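Local coordinates for protein possible prolidase (Bifidobacterium longum NCC2705, PDB 2P9B) that probably hydrolyses non-peptide carbon-nitrogen bonds as an amidohydrolase-family enzyme, although it is named a possible prolidase, at residues A15-T20 / Y59-G64; R32-V37 / E45-S50; A76-F81 / T344-T349; I340-D345 / Y354-E359. All blocks are in the same frame, centred on the assembly; numbering follows the deposited sequence.

Contact 1: residues A15-T20 / Y59-G64; sequences ALAHAT and YHYLDG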
loop_
_atom_site.group_PDB
_atom_site.type_symbol
_atom_site.label_atom_id
_atom_site.label_comp_id
_atom_site.label_asym_id
_atom_site.label_seq_id
_atom_site.Cartn_x
_atom_site.Cartn_y
_atom_site.Cartn_z
ATOM N N ALA A 15 5.538 -15.362 -22.858
ATOM C CA ALA A 15 6.803 -14.649 -22.814
ATOM C C ALA A 15 6.580 -13.237 -23.330
ATOM O O ALA A 15 6.015 -13.046 -24.407
ATOM C CB ALA A 15 7.846 -15.364 -23.666
ATOM N N LEU A 16 7.000 -12.253 -22.544
ATOM C CA LEU A 16 6.877 -10.851 -22.929
ATOM C C LEU A 16 8.263 -10.455 -23.407
ATOM O O LEU A 16 9.195 -10.398 -22.608
ATOM C CB LEU A 16 6.481 -9.997 -21.723
ATOM C CG LEU A 16 6.467 -8.478 -21.937
ATOM C CD1 LEU A 16 5.398 -8.101 -22.948
ATOM C CD2 LEU A 16 6.208 -7.788 -20.598
ATOM N N ALA A 17 8.402 -10.178 -24.702
ATOM C CA ALA A 17 9.710 -9.845 -25.255
ATOM C C ALA A 17 9.927 -8.412 -25.726
ATOM O O ALA A 17 8.979 -7.649 -25.929
ATOM C CB ALA A 17 10.031 -10.807 -26.399
ATOM N N HIS A 18 11.204 -8.067 -25.889
ATOM C CA HIS A 18 11.633 -6.755 -26.368
ATOM C C HIS A 18 11.237 -5.575 -25.492
ATOM O O HIS A 18 11.107 -4.450 -25.968
ATOM C CB HIS A 18 11.108 -6.540 -27.789
ATOM C CG HIS A 18 11.445 -7.658 -28.723
ATOM N ND1 HIS A 18 12.740 -8.056 -28.968
ATOM C CD2 HIS A 18 10.654 -8.478 -29.453
ATOM C CE1 HIS A 18 12.733 -9.076 -29.809
ATOM N NE2 HIS A 18 11.480 -9.353 -30.117
ATOM N N ALA A 19 11.069 -5.824 -24.202
ATOM C CA ALA A 19 10.679 -4.760 -23.302
ATOM C C ALA A 19 11.865 -4.166 -22.559
ATOM O O ALA A 19 12.911 -4.797 -22.417
ATOM C CB ALA A 19 9.658 -5.277 -22.299
ATOM N N THR A 20 11.689 -2.928 -22.112
ATOM C CA THR A 20 12.701 -2.249 -21.324
ATOM C C THR A 20 12.237 -2.468 -19.891
ATOM O O THR A 20 11.134 -2.057 -19.525
ATOM C CB THR A 20 12.737 -0.735 -21.596
ATOM O OG1 THR A 20 13.150 -0.501 -22.947
ATOM C CG2 THR A 20 13.707 -0.054 -20.643
ATOM N N TYR A 59 4.046 -21.686 -25.595
ATOM C CA TYR A 59 3.989 -20.438 -24.836
ATOM C C TYR A 59 3.447 -19.291 -25.678
ATOM O O TYR A 59 3.833 -19.120 -26.832
ATOM C CB TYR A 59 5.381 -20.064 -24.325
ATOM C CG TYR A 59 5.789 -20.741 -23.038
ATOM C CD1 TYR A 59 5.644 -22.118 -22.868
ATOM C CD2 TYR A 59 6.363 -20.007 -22.001
ATOM C CE1 TYR A 59 6.067 -22.745 -21.695
ATOM C CE2 TYR A 59 6.789 -20.622 -20.829
ATOM C CZ TYR A 59 6.640 -21.992 -20.684
ATOM O OH TYR A 59 7.076 -22.605 -19.536
ATOM N N HIS A 60 2.547 -18.502 -25.099
ATOM C CA HIS A 60 1.982 -17.365 -25.812
ATOM C C HIS A 60 3.051 -16.284 -25.921
ATOM O O HIS A 60 3.978 -16.229 -25.111
ATOM C CB HIS A 60 0.749 -16.840 -25.075
ATOM C CG HIS A 60 -0.392 -17.810 -25.053
ATOM N ND1 HIS A 60 -1.474 -17.670 -24.211
ATOM C CD2 HIS A 60 -0.623 -18.930 -25.780
ATOM C CE1 HIS A 60 -2.322 -18.662 -24.419
ATOM N NE2 HIS A 60 -1.830 -19.440 -25.367
ATOM N N TYR A 61 2.919 -15.426 -26.926
ATOM C CA TYR A 61 3.889 -14.364 -27.159
ATOM C C TYR A 61 3.299 -12.963 -27.048
ATOM O O TYR A 61 2.317 -12.633 -27.716
ATOM C CB TYR A 61 4.514 -14.540 -28.547
ATOM C CG TYR A 61 5.572 -13.517 -28.897
ATOM C CD1 TYR A 61 6.840 -13.567 -28.321
ATOM C CD2 TYR A 61 5.305 -12.500 -29.811
ATOM C CE1 TYR A 61 7.820 -12.625 -28.648
ATOM C CE2 TYR A 61 6.274 -11.554 -30.144
ATOM C CZ TYR A 61 7.528 -11.623 -29.561
ATOM O OH TYR A 61 8.485 -10.691 -29.893
ATOM N N LEU A 62 3.906 -12.147 -26.193
ATOM C CA LEU A 62 3.484 -10.768 -26.001
ATOM C C LEU A 62 4.632 -9.888 -26.483
ATOM O O LEU A 62 5.748 -9.973 -25.975
ATOM C CB LEU A 62 3.187 -10.485 -24.525
ATOM C CG LEU A 62 1.918 -11.090 -23.913
ATOM C CD1 LEU A 62 1.835 -10.717 -22.440
ATOM C CD2 LEU A 62 0.690 -10.576 -24.648
ATOM N N ASP A 63 4.360 -9.051 -27.475
ATOM C CA ASP A 63 5.385 -8.177 -28.025
ATOM C C ASP A 63 5.467 -6.869 -27.246
ATOM O O ASP A 63 4.599 -6.007 -27.369
ATOM C CB ASP A 63 5.087 -7.915 -29.504
ATOM C CG ASP A 63 6.108 -7.012 -30.151
ATOM O OD1 ASP A 63 7.246 -6.933 -29.644
ATOM O OD2 ASP A 63 5.772 -6.391 -31.180
ATOM N N GLY A 64 6.521 -6.734 -26.444
ATOM C CA GLY A 64 6.698 -5.543 -25.633
ATOM C C GLY A 64 7.547 -4.440 -26.240
ATOM O O GLY A 64 7.977 -3.527 -25.538
#
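Ala15 and Ala17 exchange backbone hydrogen bonds with strand 60-63, while Leu16 between them turns its own polar groups to Ile36 of the next strand. Ala15 N donates to His60 O and Ala15 O receives Leu62 N, both at 2.9 Å. Ala17 N then meets Leu62 O at 3.0 Å. The last bond, Gly64 N to Ala17 O, is short at 2.7 Å but bent, the N-H...O angle being 137°. A weaker supplement comes from the CA-H of Leu16, whose CA lies 3.4 Å from Leu62 O.

Apolar contacts lie on both faces of the sheet. On one, Leu16 holds CG anti to the backbone N (chi1 173°), and its CD1 reaches CB of Leu62 at 3.6 Å; the same leucine also packs on Val69. On the other, Tyr61 lays ring atom CE1 against the methyl of Ala17 at 3.6 Å.

Polar groups gather at the border. The Tyr61 hydroxyl sits at the edge of the His18 ring, 3.1 Å from CD2, the two side chains crossing at about a right angle. His18 ND1 is held by Asn33, and Asp63 OD1 by Thr65. A side chain at Gly64 would run into Ala17 O.

His18, with its positive phi, forms a G1 beta bulge with Ala19 opposite Met34. The whole is a parallel edge pairing in a mixed four-stranded sheet, consistent with the small beta domain that accompanies the barrel in many amidohydrolases.

Contact 2: residues R32-V37 / E45-S50; sequences RNMTIV and EQVAPS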
loop_
_atom_site.group_PDB
_atom_site.type_symbol
_atom_site.label_atom_id
_atom_site.label_comp_id
_atom_site.label_asym_id
_atom_site.label_seq_id
_atom_site.Cartn_x
_atom_site.Cartn_y
_atom_site.Cartn_z
ATOM N N ARG A 32 17.542 -3.031 -21.081
ATOM C CA ARG A 32 16.942 -2.928 -22.406
ATOM C C ARG A 32 16.797 -4.238 -23.176
ATOM O O ARG A 32 17.546 -5.186 -22.957
ATOM C CB ARG A 32 17.744 -1.925 -23.235
ATOM C CG ARG A 32 17.889 -0.578 -22.553
ATOM C CD ARG A 32 18.783 0.359 -23.344
ATOM N NE ARG A 32 18.999 1.619 -22.637
ATOM C CZ ARG A 32 19.657 1.734 -21.486
ATOM N NH1 ARG A 32 20.174 0.662 -20.897
ATOM N NH2 ARG A 32 19.795 2.923 -20.918
ATOM N N ASN A 33 15.812 -4.267 -24.074
ATOM C CA ASN A 33 15.516 -5.424 -24.921
ATOM C C ASN A 33 15.591 -6.743 -24.157
ATOM O O ASN A 33 16.442 -7.599 -24.423
ATOM C CB ASN A 33 16.462 -5.443 -26.122
ATOM C CG ASN A 33 15.993 -6.381 -27.216
ATOM O OD1 ASN A 33 14.789 -6.550 -27.430
ATOM N ND2 ASN A 33 16.938 -6.980 -27.932
HETATM N N MSE A 34 14.667 -6.885 -23.212
HETATM C CA MSE A 34 14.562 -8.046 -22.348
HETATM C C MSE A 34 13.301 -8.864 -22.599
HETATM O O MSE A 34 12.303 -8.356 -23.102
HETATM C CB MSE A 34 14.546 -7.593 -20.884
HETATM C CG MSE A 34 15.756 -6.781 -20.437
HETATM SE SE MSE A 34 17.392 -7.741 -20.552
HETATM C CE MSE A 34 17.128 -8.858 -19.068
ATOM N N THR A 35 13.355 -10.135 -22.229
ATOM C CA THR A 35 12.208 -11.013 -22.350
ATOM C C THR A 35 11.939 -11.584 -20.964
ATOM O O THR A 35 12.866 -11.964 -20.249
ATOM C CB THR A 35 12.468 -12.188 -23.317
ATOM O OG1 THR A 35 12.567 -11.691 -24.655
ATOM C CG2 THR A 35 11.338 -13.218 -23.235
ATOM N N ILE A 36 10.672 -11.610 -20.574
ATOM C CA ILE A 36 10.291 -12.171 -19.291
ATOM C C ILE A 36 9.422 -13.371 -19.624
ATOM O O ILE A 36 8.390 -13.236 -20.282
ATOM C CB ILE A 36 9.477 -11.176 -18.438
ATOM C CG1 ILE A 36 10.324 -9.940 -18.119
ATOM C CG2 ILE A 36 9.035 -11.852 -17.145
ATOM C CD1 ILE A 36 9.599 -8.891 -17.288
ATOM N N VAL A 37 9.852 -14.546 -19.182
ATOM C CA VAL A 37 9.116 -15.768 -19.449
ATOM C C VAL A 37 8.355 -16.207 -18.207
ATOM O O VAL A 37 8.936 -16.350 -17.132
ATOM C CB VAL A 37 10.070 -16.896 -19.887
ATOM C CG1 VAL A 37 9.271 -18.150 -20.213
ATOM C CG2 VAL A 37 10.887 -16.437 -21.094
ATOM N N GLU A 45 9.942 -17.536 -14.939
ATOM C CA GLU A 45 10.909 -18.604 -15.193
ATOM C C GLU A 45 12.217 -18.075 -15.767
ATOM O O GLU A 45 13.275 -18.655 -15.545
ATOM C CB GLU A 45 10.338 -19.639 -16.164
ATOM C CG GLU A 45 9.014 -20.237 -15.747
ATOM C CD GLU A 45 8.592 -21.385 -16.642
ATOM O OE1 GLU A 45 8.656 -21.236 -17.882
ATOM O OE2 GLU A 45 8.185 -22.435 -16.102
ATOM N N GLN A 46 12.140 -16.986 -16.523
ATOM C CA GLN A 46 13.334 -16.400 -17.118
ATOM C C GLN A 46 13.220 -14.892 -17.250
ATOM O O GLN A 46 12.134 -14.364 -17.472
ATOM C CB GLN A 46 13.579 -16.952 -18.526
ATOM C CG GLN A 46 13.717 -18.454 -18.657
ATOM C CD GLN A 46 13.984 -18.863 -20.098
ATOM O OE1 GLN A 46 14.974 -18.441 -20.699
ATOM N NE2 GLN A 46 13.100 -19.678 -20.659
ATOM N N VAL A 47 14.357 -14.218 -17.118
ATOM C CA VAL A 47 14.456 -12.772 -17.289
ATOM C C VAL A 47 15.812 -12.590 -17.957
ATOM O O VAL A 47 16.844 -12.626 -17.292
ATOM C CB VAL A 47 14.455 -12.007 -15.953
ATOM C CG1 VAL A 47 14.608 -10.517 -16.221
ATOM C CG2 VAL A 47 13.168 -12.273 -15.194
ATOM N N ALA A 48 15.819 -12.416 -19.272
ATOM C CA ALA A 48 17.085 -12.284 -19.979
ATOM C C ALA A 48 16.956 -11.535 -21.298
ATOM O O ALA A 48 15.851 -11.328 -21.798
ATOM C CB ALA A 48 17.665 -13.673 -20.225
ATOM N N PRO A 49 18.092 -11.114 -21.877
ATOM C CA PRO A 49 18.077 -10.390 -23.152
ATOM C C PRO A 49 17.256 -11.183 -24.167
ATOM O O PRO A 49 17.416 -12.392 -24.296
ATOM C CB PRO A 49 19.556 -10.330 -23.527
ATOM C CG PRO A 49 20.221 -10.209 -22.186
ATOM C CD PRO A 49 19.467 -11.239 -21.362
ATOM N N SER A 50 16.374 -10.491 -24.872
ATOM C CA SER A 50 15.512 -11.123 -25.854
ATOM C C SER A 50 16.280 -11.866 -26.944
ATOM O O SER A 50 15.891 -12.954 -27.357
ATOM C CB SER A 50 14.607 -10.070 -26.503
ATOM O OG SER A 50 13.807 -9.418 -25.533
HETATM O O HOH W 1 12.795 -13.518 -26.463
#
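Ser50 OG is gripped by Thr35 OG1 at 2.7 Å and by the backbone N-H of His18, so that one hydroxyl ties strand 34-37 and the end of strand 45-49 to the corner between strands 14-17 and 19-22. Thr35 places OG1 anti to its carbonyl carbon (chi1 -69°), which puts the oxygen beside Ser50. A water 2.6 Å from Thr35 OG1 extends the network, donating a longer bond of 3.3 Å to Ser50 O. The backbone joins in as well, Ser50 N reaching Asn33 O at 2.9 Å in a nearly straight bond.

From here the strands run antiparallel as a beta hairpin. Thr35 and Ala48 form one hydrogen-bonded pair, and Val37 and Gln46 the next. At Val37 the register slips: Glu45 N approaches Val37 O at 2.7 Å, while Gln46 N makes only a weak bond of 3.3 Å to the same oxygen. Two residues facing one in this way constitute a classic beta bulge, and the Glu45 side chain beside it is held by Tyr59.

Met34, modelled as selenomethionine, starts out away from strand 45-49 but folds back through bends at chi2 (-62°) and chi3 (-74°). Its CE thereby settles 3.5 Å from Ala48 C, close also to Val47 CG1 and Pro49 CD. On the opposite face from Ile36 and Val47, Val37 and Gln46 lie side by side and point the same way, CG2 of the valine resting 3.8 Å from CB of the glutamine; Val37 also packs on Ala15 of the neighbouring strand.

Contact 3: residues A76-F81 / T344-T349; sequences AHTHLF and TDTGMT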
loop_
_atom_site.group_PDB
_atom_site.type_symbol
_atom_site.label_atom_id
_atom_site.label_comp_id
_atom_site.label_asym_id
_atom_site.label_seq_id
_atom_site.Cartn_x
_atom_site.Cartn_y
_atom_site.Cartn_z
ATOM N N ALA A 76 0.154 -0.209 0.318
ATOM C CA ALA A 76 0.098 -0.725 1.686
ATOM C C ALA A 76 -1.009 -0.182 2.575
ATOM O O ALA A 76 -1.086 -0.534 3.754
ATOM C CB ALA A 76 1.448 -0.511 2.368
ATOM N N HIS A 77 -1.870 0.669 2.033
ATOM C CA HIS A 77 -2.939 1.222 2.853
ATOM C C HIS A 77 -4.177 1.512 2.012
ATOM O O HIS A 77 -4.278 2.560 1.383
ATOM C CB HIS A 77 -2.444 2.496 3.547
ATOM C CG HIS A 77 -3.368 3.004 4.608
ATOM N ND1 HIS A 77 -2.943 3.813 5.640
ATOM C CD2 HIS A 77 -4.695 2.819 4.798
ATOM C CE1 HIS A 77 -3.968 4.101 6.420
ATOM N NE2 HIS A 77 -5.043 3.512 5.932
ATOM N N THR A 78 -5.112 0.567 2.010
ATOM C CA THR A 78 -6.340 0.700 1.233
ATOM C C THR A 78 -7.594 0.331 2.027
ATOM O O THR A 78 -7.514 -0.192 3.137
ATOM C CB THR A 78 -6.297 -0.213 -0.019
ATOM O OG1 THR A 78 -6.222 -1.591 0.388
ATOM C CG2 THR A 78 -5.066 0.110 -0.875
ATOM N N HIS A 79 -8.746 0.639 1.436
ATOM C CA HIS A 79 -10.067 0.312 1.974
ATOM C C HIS A 79 -10.842 -0.078 0.724
ATOM O O HIS A 79 -10.698 0.572 -0.306
ATOM C CB HIS A 79 -10.736 1.529 2.622
ATOM C CG HIS A 79 -10.036 2.027 3.847
ATOM N ND1 HIS A 79 -10.103 1.374 5.060
ATOM C CD2 HIS A 79 -9.234 3.100 4.039
ATOM C CE1 HIS A 79 -9.370 2.025 5.946
ATOM N NE2 HIS A 79 -8.831 3.074 5.353
ATOM N N LEU A 80 -11.660 -1.121 0.799
ATOM C CA LEU A 80 -12.410 -1.536 -0.376
ATOM C C LEU A 80 -13.876 -1.113 -0.335
ATOM O O LEU A 80 -14.727 -1.693 -1.010
ATOM C CB LEU A 80 -12.272 -3.051 -0.576
ATOM C CG LEU A 80 -10.822 -3.529 -0.796
ATOM C CD1 LEU A 80 -10.811 -5.034 -1.027
ATOM C CD2 LEU A 80 -10.191 -2.806 -1.982
ATOM N N PHE A 81 -14.152 -0.075 0.448
ATOM C CA PHE A 81 -15.491 0.484 0.583
ATOM C C PHE A 81 -15.297 1.987 0.782
ATOM O O PHE A 81 -14.252 2.418 1.275
ATOM C CB PHE A 81 -16.206 -0.131 1.789
ATOM C CG PHE A 81 -15.674 0.338 3.116
ATOM C CD1 PHE A 81 -16.306 1.369 3.805
ATOM C CD2 PHE A 81 -14.532 -0.238 3.668
ATOM C CE1 PHE A 81 -15.811 1.822 5.027
ATOM C CE2 PHE A 81 -14.027 0.207 4.889
ATOM C CZ PHE A 81 -14.668 1.238 5.571
ATOM N N THR A 344 -1.983 4.859 0.357
ATOM C CA THR A 344 -2.704 6.105 0.113
ATOM C C THR A 344 -4.001 6.328 0.877
ATOM O O THR A 344 -4.535 7.432 0.857
ATOM C CB THR A 344 -3.043 6.254 -1.375
ATOM O OG1 THR A 344 -3.935 5.204 -1.764
ATOM C CG2 THR A 344 -1.778 6.188 -2.213
ATOM N N ASP A 345 -4.503 5.287 1.534
ATOM C CA ASP A 345 -5.762 5.356 2.278
ATOM C C ASP A 345 -6.923 5.512 1.286
ATOM O O ASP A 345 -7.746 6.416 1.416
ATOM C CB ASP A 345 -5.758 6.535 3.262
ATOM C CG ASP A 345 -6.646 6.290 4.473
ATOM O OD1 ASP A 345 -7.490 5.373 4.420
ATOM O OD2 ASP A 345 -6.502 7.017 5.482
ATOM N N THR A 346 -6.985 4.625 0.297
ATOM C CA THR A 346 -8.048 4.688 -0.707
ATOM C C THR A 346 -9.429 4.590 -0.061
ATOM O O THR A 346 -9.574 4.076 1.047
ATOM C CB THR A 346 -7.921 3.552 -1.750
ATOM O OG1 THR A 346 -8.150 2.290 -1.118
ATOM C CG2 THR A 346 -6.531 3.554 -2.374
ATOM N N GLY A 347 -10.449 5.072 -0.764
ATOM C CA GLY A 347 -11.792 5.023 -0.216
ATOM C C GLY A 347 -12.208 6.370 0.335
ATOM O O GLY A 347 -13.402 6.638 0.502
HETATM N N MSE A 348 -11.219 7.214 0.625
HETATM C CA MSE A 348 -11.485 8.555 1.136
HETATM C C MSE A 348 -12.058 9.346 -0.037
HETATM O O MSE A 348 -11.751 9.066 -1.195
HETATM C CB MSE A 348 -10.198 9.226 1.636
HETATM C CG MSE A 348 -9.485 8.510 2.782
HETATM SE SE MSE A 348 -10.465 8.419 4.471
HETATM C CE MSE A 348 -11.187 6.615 4.350
ATOM N N THR A 349 -12.898 10.329 0.262
ATOM C CA THR A 349 -13.515 11.135 -0.782
ATOM C C THR A 349 -12.524 11.637 -1.829
ATOM O O THR A 349 -12.813 11.603 -3.022
ATOM C CB THR A 349 -14.250 12.356 -0.184
ATOM O OG1 THR A 349 -15.258 11.907 0.733
ATOM C CG2 THR A 349 -14.904 13.176 -1.288
#
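His77 and Asp345 both hold CG anti to the backbone N (chi1 -169° and, less exactly, -152°), whereas His79 has CG anti to its carbonyl carbon (chi1 -66°). The side chains of His77 and Asp345 lie side by side and point the same way. That of His79 crosses the aspartate obliquely, and its NE2 is 2.8 Å from Asp345 OD1. CB of Asp345 lies over one face of the His77 ring, 4.2 Å from its centre, in a CH-pi contact. His79 NE2 lies at the edge of that ring, in its plane.

This His-X-His pair at the end of a barrel strand, with an aspartate from late in the chain, matches the metal-binding signature of the amidohydrolases; the donors face a common vacant point, consistent with an empty metal site. An alanine in place of His77 would probably leave Asp345 freer to turn, without the ring beneath its CB, and deprive the putative site of a nitrogen ligand.

Hydrogen bonds to main-chain groups join the two segments. His77 O accepts Asp345 N at 2.7 Å and, weakly, Thr344 N. His79 N donates to Thr346 OG1 at 3.1 Å, an oxygen that also bonds Gln353. In the second shell Gly136 O holds His79 ND1 and fixes the turn of the ring. Gly347 occupies the third position of a type II turn, where a side chain would strike Phe81 O.

Contact 4: residues I340-D345 / Y354-E359; sequences IGVGTD and YATWRE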
loop_
_atom_site.group_PDB
_atom_site.type_symbol
_atom_site.label_atom_id
_atom_site.label_comp_id
_atom_site.label_asym_id
_atom_site.label_seq_id
_atom_site.Cartn_x
_atom_site.Cartn_y
_atom_site.Cartn_z
ATOM N N ILE A 340 10.455 3.047 4.264
ATOM C CA ILE A 340 9.296 3.878 3.949
ATOM C C ILE A 340 8.532 3.283 2.782
ATOM O O ILE A 340 9.099 3.065 1.715
ATOM C CB ILE A 340 9.730 5.303 3.560
ATOM C CG1 ILE A 340 10.588 5.895 4.683
ATOM C CG2 ILE A 340 8.499 6.159 3.268
ATOM C CD1 ILE A 340 11.207 7.233 4.354
ATOM N N GLY A 341 7.241 3.051 2.983
ATOM C CA GLY A 341 6.440 2.463 1.929
ATOM C C GLY A 341 5.464 3.406 1.265
ATOM O O GLY A 341 5.421 4.599 1.556
ATOM N N VAL A 342 4.674 2.847 0.357
ATOM C CA VAL A 342 3.676 3.602 -0.387
ATOM C C VAL A 342 2.281 3.070 -0.064
ATOM O O VAL A 342 1.980 1.893 -0.276
ATOM C CB VAL A 342 3.933 3.488 -1.910
ATOM C CG1 VAL A 342 2.727 3.972 -2.692
ATOM C CG2 VAL A 342 5.162 4.308 -2.285
ATOM N N GLY A 343 1.444 3.955 0.463
ATOM C CA GLY A 343 0.074 3.612 0.808
ATOM C C GLY A 343 -0.676 4.911 0.601
ATOM O O GLY A 343 -0.060 5.971 0.665
ATOM N N THR A 344 -1.983 4.859 0.357
ATOM C CA THR A 344 -2.704 6.105 0.113
ATOM C C THR A 344 -4.001 6.328 0.877
ATOM O O THR A 344 -4.535 7.432 0.857
ATOM C CB THR A 344 -3.043 6.254 -1.375
ATOM O OG1 THR A 344 -3.935 5.204 -1.764
ATOM C CG2 THR A 344 -1.778 6.188 -2.213
ATOM N N ASP A 345 -4.503 5.287 1.534
ATOM C CA ASP A 345 -5.762 5.356 2.278
ATOM C C ASP A 345 -6.923 5.512 1.286
ATOM O O ASP A 345 -7.746 6.416 1.416
ATOM C CB ASP A 345 -5.758 6.535 3.262
ATOM C CG ASP A 345 -6.646 6.290 4.473
ATOM O OD1 ASP A 345 -7.490 5.373 4.420
ATOM O OD2 ASP A 345 -6.502 7.017 5.482
ATOM N N TYR A 354 -7.844 4.252 -7.844
ATOM C CA TYR A 354 -6.893 4.088 -8.936
ATOM C C TYR A 354 -5.715 5.061 -8.932
ATOM O O TYR A 354 -4.914 5.058 -9.867
ATOM C CB TYR A 354 -7.634 4.216 -10.269
ATOM C CG TYR A 354 -8.426 5.507 -10.391
ATOM C CD1 TYR A 354 -7.782 6.733 -10.587
ATOM C CD2 TYR A 354 -9.814 5.505 -10.277
ATOM C CE1 TYR A 354 -8.505 7.926 -10.665
ATOM C CE2 TYR A 354 -10.546 6.691 -10.353
ATOM C CZ TYR A 354 -9.886 7.895 -10.545
ATOM O OH TYR A 354 -10.606 9.072 -10.600
ATOM N N ALA A 355 -5.594 5.874 -7.886
ATOM C CA ALA A 355 -4.537 6.876 -7.842
ATOM C C ALA A 355 -3.283 6.539 -7.043
ATOM O O ALA A 355 -2.608 7.432 -6.548
ATOM C CB ALA A 355 -5.123 8.208 -7.351
ATOM N N THR A 356 -2.946 5.260 -6.933
ATOM C CA THR A 356 -1.746 4.902 -6.184
ATOM C C THR A 356 -0.514 5.645 -6.718
ATOM O O THR A 356 0.326 6.100 -5.944
ATOM C CB THR A 356 -1.487 3.377 -6.248
ATOM O OG1 THR A 356 -2.547 2.689 -5.580
ATOM C CG2 THR A 356 -0.158 3.023 -5.575
ATOM N N TRP A 357 -0.431 5.787 -8.041
ATOM C CA TRP A 357 0.710 6.447 -8.676
ATOM C C TRP A 357 1.005 7.839 -8.113
ATOM O O TRP A 357 2.162 8.257 -8.040
ATOM C CB TRP A 357 0.490 6.565 -10.191
ATOM C CG TRP A 357 -0.530 7.607 -10.555
ATOM C CD1 TRP A 357 -1.884 7.459 -10.580
ATOM C CD2 TRP A 357 -0.271 8.990 -10.833
ATOM N NE1 TRP A 357 -2.489 8.667 -10.847
ATOM C CE2 TRP A 357 -1.521 9.621 -11.005
ATOM C CE3 TRP A 357 0.899 9.755 -10.943
ATOM C CZ2 TRP A 357 -1.634 10.989 -11.286
ATOM C CZ3 TRP A 357 0.784 11.113 -11.220
ATOM C CH2 TRP A 357 -0.477 11.713 -11.388
ATOM N N ARG A 358 -0.043 8.557 -7.725
ATOM C CA ARG A 358 0.112 9.907 -7.194
ATOM C C ARG A 358 1.000 9.939 -5.956
ATOM O O ARG A 358 1.726 10.910 -5.735
ATOM C CB ARG A 358 -1.260 10.503 -6.856
ATOM C CG ARG A 358 -1.197 11.911 -6.269
ATOM C CD ARG A 358 -0.895 12.950 -7.341
ATOM N NE ARG A 358 -2.059 13.191 -8.188
ATOM C CZ ARG A 358 -2.103 14.093 -9.162
ATOM N NH1 ARG A 358 -1.041 14.844 -9.424
ATOM N NH2 ARG A 358 -3.216 14.257 -9.863
ATOM N N GLU A 359 0.955 8.881 -5.152
ATOM C CA GLU A 359 1.760 8.836 -3.927
ATOM C C GLU A 359 3.250 8.908 -4.229
ATOM O O GLU A 359 4.018 9.494 -3.461
ATOM C CB GLU A 359 1.452 7.561 -3.122
ATOM C CG GLU A 359 2.111 7.499 -1.726
ATOM C CD GLU A 359 1.614 8.571 -0.746
ATOM O OE1 GLU A 359 0.583 9.223 -1.012
ATOM O OE2 GLU A 359 2.262 8.750 0.306
HETATM O O HOH W 2 2.905 6.364 1.488
#
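Residues 340-345, extended through Val342 and Gly343, pass the first turn of helix 356-367 without a direct hydrogen bond, the closest CA atoms, those of Thr344 and Thr356, being 6.5 Å apart. Glu359 touches Val342, Gly343 and Thr344 in turn. Its CG stands anti to the backbone N (chi1 -173°), and a bend at chi2 (65°) brings CD to 3.4 Å from Gly343 O. On the way its carbons serve as an apolar surface: CB meets Thr344 CG2 at 3.6 Å, and CG meets Val342 CG1 at 3.7 Å. Val342 CG1 also brushes Thr356 CG2, and its side chain goes on to Leu360 and Leu363.

Backbone bonds from Gly341 to Leu291 and from Val342 to Ala76 place this segment between two barrel strands, consistent with the eighth strand that closes a TIM barrel, followed by its helix.

The carboxylate is buried but well supplied. OE1 is bonded by Ser296 OG and OE2 by Leu295 N, at the start of helix 295-303, whose dipole may favour the negative charge. A water lies 2.7 Å from Glu359 OE2. The same water accepts Gly343 N at 3.0 Å; it also approaches Gly341 O, although more acceptors surround it than it has protons. An alanine at Glu359 would probably leave Ser296 OG and Leu295 N without their carboxylate acceptor, take one partner from the water and open a gap beside Val342 CG1. Alongside, the hydroxyls of Thr344 and Thr356 both bind Asn75 ND2, linking residues 340-345 and the helix to strand 68-78.

The four contacts form two pairs. Contacts 1 and 2, with centres 8 Å apart, build one sheet: Leu16 O takes Ile36 N at 2.8 Å, and the Tyr59 hydroxyl lies 2.7 Å from Glu45 OE1. Contacts 3 and 4, with centres 9 Å apart, share Thr344 and Asp345 and are joined by Ala76 N and Val342 O at 2.8 Å; contact 4 thus adjoins the possible metal site, sharing Asp345 with it. The pairs do not touch: the nearest atoms are about 17 Å apart, between contacts 1 and 4, and about 23 Å between contacts 1 and 3. Continuity is indirect: the strand leaving contact 1 at residues 19-22 runs parallel to strand 68-78, which carries His77.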